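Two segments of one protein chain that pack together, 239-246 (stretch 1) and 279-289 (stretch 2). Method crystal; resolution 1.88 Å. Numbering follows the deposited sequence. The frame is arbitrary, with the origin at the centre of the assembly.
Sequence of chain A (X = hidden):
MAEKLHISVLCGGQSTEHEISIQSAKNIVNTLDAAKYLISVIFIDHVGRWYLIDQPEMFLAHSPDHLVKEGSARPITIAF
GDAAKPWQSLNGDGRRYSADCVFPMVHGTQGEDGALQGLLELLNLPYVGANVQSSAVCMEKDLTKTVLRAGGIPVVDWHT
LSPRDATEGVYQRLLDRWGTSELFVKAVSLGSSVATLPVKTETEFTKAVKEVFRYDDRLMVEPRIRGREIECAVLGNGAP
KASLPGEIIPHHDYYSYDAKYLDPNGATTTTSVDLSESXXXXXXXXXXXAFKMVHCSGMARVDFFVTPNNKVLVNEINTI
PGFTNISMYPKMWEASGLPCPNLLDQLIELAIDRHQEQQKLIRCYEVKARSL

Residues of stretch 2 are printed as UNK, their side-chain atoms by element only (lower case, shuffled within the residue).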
# COMPACT_ATOMS: atom_id res chain seq x y z
N ALA A 239 -9.71 7.21 -17.20
CA ALA A 239 -10.83 8.10 -17.51
C ALA A 239 -12.08 7.74 -16.71
O ALA A 239 -13.04 7.21 -17.25
CB ALA A 239 -11.13 8.07 -19.00
N PRO A 240 -12.06 8.06 -15.41
CA PRO A 240 -13.12 7.67 -14.47
C PRO A 240 -14.45 8.33 -14.79
O PRO A 240 -14.48 9.49 -15.20
CB PRO A 240 -12.60 8.18 -13.12
CG PRO A 240 -11.15 8.53 -13.34
CD PRO A 240 -11.05 8.93 -14.78
N LYS A 241 -15.53 7.58 -14.58
CA LYS A 241 -16.89 8.08 -14.75
C LYS A 241 -17.59 8.02 -13.40
O LYS A 241 -17.29 7.16 -12.57
CB LYS A 241 -17.67 7.24 -15.76
CG LYS A 241 -17.16 7.34 -17.19
CD LYS A 241 -17.94 6.43 -18.13
CE LYS A 241 -17.88 4.97 -17.68
NZ LYS A 241 -18.47 4.01 -18.68
N ALA A 242 -18.51 8.94 -13.18
CA ALA A 242 -19.18 9.02 -11.90
C ALA A 242 -20.66 8.72 -12.06
O ALA A 242 -21.29 9.14 -13.03
CB ALA A 242 -18.97 10.40 -11.29
N SER A 243 -21.22 7.98 -11.11
CA SER A 243 -22.65 7.66 -11.11
C SER A 243 -23.44 8.88 -10.68
O SER A 243 -22.88 9.88 -10.26
CB SER A 243 -22.93 6.54 -10.11
OG SER A 243 -22.75 7.01 -8.77
N LEU A 244 -24.76 8.79 -10.79
CA LEU A 244 -25.62 9.73 -10.11
C LEU A 244 -25.38 9.56 -8.62
O LEU A 244 -25.17 8.43 -8.14
CB LEU A 244 -27.08 9.49 -10.45
CG LEU A 244 -27.38 9.76 -11.93
CD1 LEU A 244 -28.82 9.42 -12.27
CD2 LEU A 244 -27.07 11.22 -12.27
N PRO A 245 -25.40 10.66 -7.87
CA PRO A 245 -25.18 10.63 -6.43
C PRO A 245 -26.28 9.85 -5.73
O PRO A 245 -27.41 9.83 -6.22
CB PRO A 245 -25.29 12.11 -6.02
CG PRO A 245 -25.13 12.89 -7.29
CD PRO A 245 -25.70 12.02 -8.36
N GLY A 246 -25.95 9.19 -4.63
CA GLY A 246 -26.96 8.55 -3.80
C GLY A 246 -26.85 9.15 -2.41
O GLY A 246 -25.95 9.94 -2.14
N UNK A 279 -24.93 21.11 -7.44
CA UNK A 279 -24.36 20.25 -6.42
C UNK A 279 -24.10 18.86 -6.98
O UNK A 279 -23.05 18.28 -6.74
c UNK A 279 -25.19 21.54 -4.44
c UNK A 279 -25.24 20.20 -5.16
c UNK A 279 -24.78 19.09 -4.23
N UNK A 280 -25.06 18.34 -7.75
CA UNK A 280 -24.88 17.04 -8.39
C UNK A 280 -23.60 17.03 -9.21
O UNK A 280 -22.78 16.11 -9.09
c UNK A 280 -26.05 16.72 -9.33
o UNK A 280 -27.26 16.59 -8.57
c UNK A 280 -25.79 15.41 -10.06
N UNK A 281 -23.42 18.06 -10.03
CA UNK A 281 -22.24 18.18 -10.87
C UNK A 281 -20.96 18.23 -10.05
O UNK A 281 -19.95 17.66 -10.43
c UNK A 281 -24.24 18.12 -14.88
n UNK A 281 -24.02 16.99 -15.84
c UNK A 281 -23.23 18.12 -13.74
c UNK A 281 -23.41 19.33 -12.84
c UNK A 281 -22.33 19.41 -11.77
N UNK A 282 -21.00 18.93 -8.92
CA UNK A 282 -19.82 19.05 -8.07
C UNK A 282 -19.47 17.70 -7.47
O UNK A 282 -18.33 17.27 -7.52
o UNK A 282 -19.48 22.40 -5.19
c UNK A 282 -19.97 21.49 -7.34
c UNK A 282 -20.23 22.40 -6.16
c UNK A 282 -20.06 20.05 -6.94
n UNK A 282 -21.32 23.15 -6.23
N UNK A 283 -20.47 17.05 -6.89
CA UNK A 283 -20.28 15.73 -6.33
C UNK A 283 -19.61 14.81 -7.36
O UNK A 283 -18.63 14.13 -7.07
c UNK A 283 -22.13 15.95 -4.66
c UNK A 283 -21.45 13.66 -5.52
c UNK A 283 -21.62 15.14 -5.86
c UNK A 283 -23.53 15.62 -4.23
N UNK A 284 -20.15 14.79 -8.57
CA UNK A 284 -19.60 13.92 -9.59
C UNK A 284 -18.17 14.31 -9.96
O UNK A 284 -17.30 13.44 -10.07
o UNK A 284 -23.05 14.36 -12.17
n UNK A 284 -23.45 12.16 -12.03
c UNK A 284 -20.53 13.88 -10.81
c UNK A 284 -22.83 13.26 -11.65
c UNK A 284 -21.81 13.11 -10.55
N UNK A 285 -17.92 15.60 -10.11
CA UNK A 285 -16.59 16.01 -10.55
C UNK A 285 -15.54 15.78 -9.47
O UNK A 285 -14.43 15.34 -9.77
c UNK A 285 -15.20 17.83 -11.61
c UNK A 285 -14.91 17.06 -12.90
o UNK A 285 -15.59 17.25 -13.91
n UNK A 285 -13.91 16.17 -12.86
c UNK A 285 -16.54 17.46 -10.99
N UNK A 286 -15.90 16.06 -8.23
CA UNK A 286 -14.98 15.89 -7.12
C UNK A 286 -14.73 14.40 -6.89
O UNK A 286 -13.61 13.99 -6.61
c UNK A 286 -15.60 18.06 -6.01
c UNK A 286 -16.17 18.77 -4.81
c UNK A 286 -14.59 16.22 -4.65
c UNK A 286 -15.51 16.54 -5.83
N UNK A 287 -15.77 13.59 -7.04
CA UNK A 287 -15.58 12.14 -6.93
C UNK A 287 -14.53 11.64 -7.93
O UNK A 287 -13.63 10.87 -7.58
c UNK A 287 -16.90 11.39 -7.11
N UNK A 288 -14.64 12.10 -9.17
CA UNK A 288 -13.70 11.73 -10.22
C UNK A 288 -12.31 12.28 -9.91
O UNK A 288 -11.32 11.57 -10.04
c UNK A 288 -16.09 12.03 -13.22
c UNK A 288 -15.30 11.37 -12.11
c UNK A 288 -14.16 12.24 -11.59
c UNK A 288 -13.00 12.24 -12.56
N UNK A 289 -12.24 13.54 -9.50
CA UNK A 289 -10.95 14.15 -9.18
C UNK A 289 -10.27 13.47 -7.98
O UNK A 289 -9.06 13.26 -7.98
c UNK A 289 -11.11 15.64 -8.91
c UNK A 289 -11.50 16.42 -10.15
o UNK A 289 -11.83 17.61 -10.03
o UNK A 289 -11.48 15.84 -11.25

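Position 279 carries three side-chain carbons, the first bearing the other two. The CA-to-CB bond points sideways, and no side-chain atom contacts stretch 1; the fork at CB identifies Val-279. At position 280 the first carbon holds one oxygen and one carbon, the pattern of a threonine. Its terminal carbon lies against the ring of Pro-245, and its oxygen is hydrogen-bonded elsewhere in the structure. In Thr-280 the methyl CG2 is therefore the group that meets the proline, 3.8 Å from Pro-245 CD.

Position 281 has four carbons in a row ending in nitrogen; the CA-to-CB bond points away from stretch 1 and the residue is exposed: Lys-281. Position 282 shows three carbons, the third carrying one oxygen and one nitrogen. This is the amide of a glutamine, and Gln-282 is out of reach of stretch 1.

At position 283 four carbons fork at the first, with one arm two carbons long, and the CA-to-CB bond points toward stretch 1. The short arm approaches the ring of Pro-245. The residue is Ile-283, whose CG2 stands 4.2 Å from Pro-245 CG in a purely apolar contact.

Position 284 again has three carbons, the third with one oxygen and one nitrogen, but here the CA-to-CB bond points toward stretch 1 and the side-chain nitrogen reaches a backbone carbonyl. It is a glutamine, with chi1 m and chi2 t. Gln-284 NE2 donates to Ser-243 O over 2.9 Å at an N-H...O angle of 164°, close to linear. Nearer the backbone, its CB packs 3.8 Å from Ala-242 CB, while its amide nitrogen also lies 3.7 Å from Leu-244 CD2.

Position 285 has the same composition, yet its CA-to-CB bond points away and its amide turns along the helix. Gln-285 makes no contact with stretch 1; its NE2 instead donates to a side-chain oxygen at position 289. Four carbons at position 286, forked at the first with one longer arm, give Ile-286, out of reach of stretch 1. Position 287 has a single carbon, Ala-287, whose CA-to-CB bond points toward stretch 1, but whose CB remains 4.8 Å from Ala-242 CB.

Position 288 repeats the forked four-carbon pattern and lies over Pro-240 and Ala-242. This is Ile-288. Its CD1 is 3.6 Å from Pro-240 O and 3.8 Å from Ala-242 CB, and its CG2 is 4.1 Å from Pro-240 CB. Position 289 has two carbons, the second with two oxygens: Asp-289, whose OD1 accepts the bond from Gln-285 NE2 at 2.9 Å.

The contact follows one side of the helix. Residues 280, 284 and 288, spaced four apart, pair with Pro-245, Ala-242 and Pro-240, so the two segments run in opposite directions. The small side chain at Ala-242 accompanies the closest CA-CA approach in the register, 5.4 Å from Ala-242 CA to Gln-284 CA. Apolar packing at both ends flanks a single hydrogen bond, through which the helix satisfies a carbonyl of the extended segment. In all, 419 Å² is buried.

Stretch 2 (279-289) VTKQIQQIAID
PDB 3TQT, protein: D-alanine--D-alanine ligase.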